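Local coordinates for glucose-binding protein (Thermus thermophilus HB27, PDB 2B3F), which binds glucose and galactose as a periplasmic binding protein and probably delivers sugar to a binding-protein-dependent transport system, at residues L172-L181 / K200-V211. Sequence-based numbering, arbitrary orientation.
Sequences LWESVALAVL and KAVRAWEVFGRV
CG of Trp-173 stands trans to its own main-chain nitrogen (chi1 -177°), and CG of Phe-208 shares this torsion. The two rings thereby meet edge to face with their planes at 81°, the CD1 edge of the indole reaching CG of Phe-208 at 3.7 Å. CB of Trp-173 adds a CH-pi contact over the same phenyl ring, while Leu-172 CG lies at the edge of that ring and its CD2 is 3.6 Å from Phe-208 CE1. Trp-205 starts out pointing away from helix 166-190, but its indole swings back over one face of Trp-173, the planes inclined at 39°. NE1 of Trp-173 sits above the centre of the Trp-205 ring system, 3.3 Å from Trp-205 CE2, and Ala-177 CB lies over the opposite face of Trp-173. With an alanine at this position instead of Trp-205, that first face of Trp-173 would probably lose its aromatic partner, and a gap would be likely to open beside Met-364 and Phe-367 of helix 354-370, which also pack on the native indole.

Beyond this aromatic cluster the helices close up: the CA atoms of Ala-177 and Ala-204 are 4.8 Å apart, and the axes of 172-181 and 200-211 come within 8.7 Å. Val-176 presses CG1 against the backbone of helix 199-212, 3.4 Å from Ala-204 O. One turn on, Val-180 slides past Val-207 and lies against one face of the Arg-203 guanidinium, whose NH2 is weakly linked through water to Ala-179 O. Leu-181 CD2 rests on the Lys-200 carbonyl. Away from the sugar pocket, the two segments are thus held by aromatic and aliphatic packing, and a salt bridge from Lys-200 NZ to Asp-185, farther along helix 166-190, adds a charged tie between the same helices.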
loop_
_atom_site.group_PDB
_atom_site.type_symbol
_atom_site.label_atom_id
_atom_site.label_comp_id
_atom_site.label_asym_id
_atom_site.label_seq_id
_atom_site.Cartn_x
_atom_site.Cartn_y
_atom_site.Cartn_z
ATOM N N LEU A 172 -2.991 -2.233 -9.774
ATOM C CA LEU A 172 -4.240 -2.533 -10.456
ATOM C C LEU A 172 -4.493 -4.048 -10.522
ATOM O O LEU A 172 -5.603 -4.513 -10.238
ATOM C CB LEU A 172 -4.174 -1.982 -11.866
ATOM C CG LEU A 172 -5.326 -2.321 -12.778
ATOM C CD1 LEU A 172 -6.657 -1.788 -12.239
ATOM C CD2 LEU A 172 -4.971 -1.711 -14.158
ATOM N N TRP A 173 -3.459 -4.808 -10.868
ATOM C CA TRP A 173 -3.563 -6.258 -10.987
ATOM C C TRP A 173 -4.058 -6.911 -9.683
ATOM O O TRP A 173 -4.899 -7.782 -9.730
ATOM C CB TRP A 173 -2.230 -6.893 -11.385
ATOM C CG TRP A 173 -2.308 -8.386 -11.593
ATOM C CD1 TRP A 173 -2.608 -9.046 -12.764
ATOM C CD2 TRP A 173 -2.090 -9.420 -10.609
ATOM N NE1 TRP A 173 -2.591 -10.403 -12.567
ATOM C CE2 TRP A 173 -2.271 -10.670 -11.262
ATOM C CE3 TRP A 173 -1.760 -9.412 -9.250
ATOM C CZ2 TRP A 173 -2.123 -11.894 -10.597
ATOM C CZ3 TRP A 173 -1.616 -10.620 -8.589
ATOM C CH2 TRP A 173 -1.806 -11.852 -9.266
ATOM N N GLU A 174 -3.578 -6.462 -8.524
ATOM C CA GLU A 174 -3.995 -7.157 -7.279
ATOM C C GLU A 174 -5.484 -6.943 -6.999
ATOM O O GLU A 174 -6.148 -7.826 -6.461
ATOM C CB GLU A 174 -3.100 -6.863 -6.078
ATOM C CG GLU A 174 -3.084 -5.462 -5.521
ATOM C CD GLU A 174 -2.107 -5.333 -4.344
ATOM O OE1 GLU A 174 -1.224 -6.222 -4.187
ATOM O OE2 GLU A 174 -2.210 -4.336 -3.604
ATOM N N SER A 175 -6.022 -5.794 -7.389
ATOM C CA SER A 175 -7.487 -5.583 -7.315
ATOM C C SER A 175 -8.234 -6.516 -8.271
ATOM O O SER A 175 -9.221 -7.155 -7.900
ATOM C CB SER A 175 -7.878 -4.147 -7.603
ATOM O OG SER A 175 -7.852 -3.348 -6.433
ATOM N N VAL A 176 -7.766 -6.584 -9.515
ATOM C CA VAL A 176 -8.370 -7.484 -10.494
ATOM C C VAL A 176 -8.323 -8.935 -10.012
ATOM O O VAL A 176 -9.344 -9.633 -10.054
ATOM C CB VAL A 176 -7.708 -7.336 -11.898
ATOM C CG1 VAL A 176 -8.197 -8.419 -12.859
ATOM C CG2 VAL A 176 -7.958 -5.949 -12.469
ATOM N N ALA A 177 -7.156 -9.393 -9.556
ATOM C CA ALA A 177 -6.992 -10.751 -9.052
ATOM C C ALA A 177 -7.924 -11.056 -7.869
ATOM O O ALA A 177 -8.530 -12.144 -7.796
ATOM C CB ALA A 177 -5.540 -10.993 -8.660
ATOM N N LEU A 178 -8.043 -10.107 -6.941
ATOM C CA LEU A 178 -8.909 -10.315 -5.786
ATOM C C LEU A 178 -10.353 -10.499 -6.249
ATOM O O LEU A 178 -11.067 -11.371 -5.742
ATOM C CB LEU A 178 -8.810 -9.146 -4.793
ATOM C CG LEU A 178 -9.773 -9.220 -3.589
ATOM C CD1 LEU A 178 -9.508 -10.470 -2.742
ATOM C CD2 LEU A 178 -9.686 -7.948 -2.727
ATOM N N ALA A 179 -10.775 -9.668 -7.196
ATOM C CA ALA A 179 -12.148 -9.741 -7.734
ATOM C C ALA A 179 -12.387 -11.093 -8.404
ATOM O O ALA A 179 -13.432 -11.720 -8.185
ATOM C CB ALA A 179 -12.399 -8.626 -8.727
ATOM N N VAL A 180 -11.421 -11.539 -9.202
ATOM C CA VAL A 180 -11.565 -12.766 -9.995
ATOM C C VAL A 180 -11.529 -14.016 -9.120
ATOM O O VAL A 180 -12.294 -14.958 -9.326
ATOM C CB VAL A 180 -10.488 -12.832 -11.127
ATOM C CG1 VAL A 180 -10.406 -14.194 -11.749
ATOM C CG2 VAL A 180 -10.793 -11.793 -12.198
ATOM N N LEU A 181 -10.643 -14.018 -8.134
ATOM C CA LEU A 181 -10.429 -15.183 -7.288
ATOM C C LEU A 181 -11.319 -15.236 -6.069
ATOM O O LEU A 181 -11.614 -16.320 -5.567
ATOM C CB LEU A 181 -8.969 -15.233 -6.827
ATOM C CG LEU A 181 -7.932 -15.461 -7.925
ATOM C CD1 LEU A 181 -6.535 -15.321 -7.349
ATOM C CD2 LEU A 181 -8.134 -16.846 -8.561
ATOM N N LYS A 200 -8.206 -20.681 -12.709
ATOM C CA LYS A 200 -8.815 -19.588 -11.950
ATOM C C LYS A 200 -7.871 -18.379 -11.886
ATOM O O LYS A 200 -8.313 -17.246 -12.028
ATOM C CB LYS A 200 -9.185 -20.040 -10.525
ATOM C CG LYS A 200 -10.390 -21.008 -10.492
ATOM C CD LYS A 200 -10.804 -21.450 -9.075
ATOM C CE LYS A 200 -9.780 -22.362 -8.411
ATOM N NZ LYS A 200 -10.181 -22.728 -7.008
ATOM N N ALA A 201 -6.579 -18.645 -11.674
ATOM C CA ALA A 201 -5.585 -17.581 -11.532
ATOM C C ALA A 201 -5.116 -17.043 -12.894
ATOM O O ALA A 201 -4.792 -15.872 -13.004
ATOM C CB ALA A 201 -4.404 -18.068 -10.720
ATOM N N VAL A 202 -5.085 -17.893 -13.929
ATOM C CA VAL A 202 -4.837 -17.409 -15.290
ATOM C C VAL A 202 -5.903 -16.392 -15.706
ATOM O O VAL A 202 -5.600 -15.404 -16.376
ATOM C CB VAL A 202 -4.786 -18.584 -16.316
ATOM C CG1 VAL A 202 -4.668 -18.054 -17.753
ATOM C CG2 VAL A 202 -3.657 -19.530 -16.001
ATOM N N ARG A 203 -7.153 -16.618 -15.303
ATOM C CA ARG A 203 -8.236 -15.689 -15.608
ATOM C C ARG A 203 -8.015 -14.244 -15.087
ATOM O O ARG A 203 -8.495 -13.272 -15.684
ATOM C CB ARG A 203 -9.568 -16.239 -15.067
ATOM C CG ARG A 203 -10.753 -15.453 -15.567
ATOM C CD ARG A 203 -12.112 -16.019 -15.171
ATOM N NE ARG A 203 -13.052 -14.895 -15.166
ATOM C CZ ARG A 203 -13.713 -14.431 -14.102
ATOM N NH1 ARG A 203 -13.634 -15.017 -12.903
ATOM N NH2 ARG A 203 -14.496 -13.366 -14.254
ATOM N N ALA A 204 -7.296 -14.102 -13.969
ATOM C CA ALA A 204 -6.983 -12.784 -13.450
ATOM C C ALA A 204 -6.282 -11.961 -14.523
ATOM O O ALA A 204 -6.561 -10.784 -14.695
ATOM C CB ALA A 204 -6.116 -12.907 -12.195
ATOM N N TRP A 205 -5.369 -12.595 -15.249
ATOM C CA TRP A 205 -4.623 -11.904 -16.291
ATOM C C TRP A 205 -5.481 -11.589 -17.521
ATOM O O TRP A 205 -5.276 -10.558 -18.159
ATOM C CB TRP A 205 -3.394 -12.714 -16.698
ATOM C CG TRP A 205 -2.373 -12.882 -15.604
ATOM C CD1 TRP A 205 -2.197 -13.969 -14.796
ATOM C CD2 TRP A 205 -1.349 -11.951 -15.245
ATOM N NE1 TRP A 205 -1.150 -13.761 -13.938
ATOM C CE2 TRP A 205 -0.605 -12.533 -14.189
ATOM C CE3 TRP A 205 -0.994 -10.688 -15.700
ATOM C CZ2 TRP A 205 0.465 -11.884 -13.584
ATOM C CZ3 TRP A 205 0.065 -10.034 -15.095
ATOM C CH2 TRP A 205 0.787 -10.638 -14.045
ATOM N N GLU A 206 -6.436 -12.465 -17.843
ATOM C CA GLU A 206 -7.394 -12.206 -18.934
ATOM C C GLU A 206 -8.215 -10.961 -18.656
ATOM O O GLU A 206 -8.328 -10.073 -19.517
ATOM C CB GLU A 206 -8.357 -13.391 -19.116
ATOM C CG GLU A 206 -9.206 -13.409 -20.410
ATOM C CD GLU A 206 -10.434 -12.440 -20.488
ATOM O OE1 GLU A 206 -11.176 -12.233 -19.478
ATOM O OE2 GLU A 206 -10.672 -11.912 -21.618
ATOM N N VAL A 207 -8.801 -10.896 -17.461
ATOM C CA VAL A 207 -9.597 -9.741 -17.107
ATOM C C VAL A 207 -8.680 -8.511 -17.061
ATOM O O VAL A 207 -9.012 -7.466 -17.581
ATOM C CB VAL A 207 -10.349 -9.931 -15.778
ATOM C CG1 VAL A 207 -11.106 -8.648 -15.403
ATOM C CG2 VAL A 207 -11.295 -11.145 -15.867
ATOM N N PHE A 208 -7.507 -8.655 -16.452
ATOM C CA PHE A 208 -6.536 -7.545 -16.352
ATOM C C PHE A 208 -6.189 -6.932 -17.723
ATOM O O PHE A 208 -6.169 -5.711 -17.888
ATOM C CB PHE A 208 -5.275 -8.046 -15.636
ATOM C CG PHE A 208 -4.208 -7.007 -15.474
ATOM C CD1 PHE A 208 -4.421 -5.899 -14.676
ATOM C CD2 PHE A 208 -2.975 -7.156 -16.085
ATOM C CE1 PHE A 208 -3.433 -4.942 -14.522
ATOM C CE2 PHE A 208 -1.986 -6.208 -15.931
ATOM C CZ PHE A 208 -2.213 -5.094 -15.151
ATOM N N GLY A 209 -5.933 -7.784 -18.708
ATOM C CA GLY A 209 -5.619 -7.293 -20.067
ATOM C C GLY A 209 -6.723 -6.458 -20.701
ATOM O O GLY A 209 -6.459 -5.458 -21.378
ATOM N N ARG A 210 -7.968 -6.856 -20.483
ATOM C CA ARG A 210 -9.091 -6.079 -20.988
ATOM C C ARG A 210 -9.129 -4.719 -20.312
ATOM O O ARG A 210 -9.343 -3.691 -20.952
ATOM C CB ARG A 210 -10.405 -6.805 -20.760
ATOM C CG ARG A 210 -10.533 -8.102 -21.520
ATOM C CD ARG A 210 -11.909 -8.668 -21.247
ATOM N NE ARG A 210 -12.249 -9.835 -22.053
ATOM C CZ ARG A 210 -12.786 -9.775 -23.273
ATOM N NH1 ARG A 210 -13.063 -8.610 -23.863
ATOM N NH2 ARG A 210 -13.062 -10.900 -23.904
ATOM N N VAL A 211 -8.916 -4.715 -18.990
ATOM C CA VAL A 211 -8.928 -3.487 -18.222
ATOM C C VAL A 211 -7.786 -2.564 -18.694
ATOM O O VAL A 211 -7.953 -1.355 -18.832
ATOM C CB VAL A 211 -8.826 -3.809 -16.706
ATOM C CG1 VAL A 211 -8.629 -2.544 -15.884
ATOM C CG2 VAL A 211 -10.064 -4.589 -16.253
HETATM O O HOH W 1 -15.223 -12.387 -11.013
#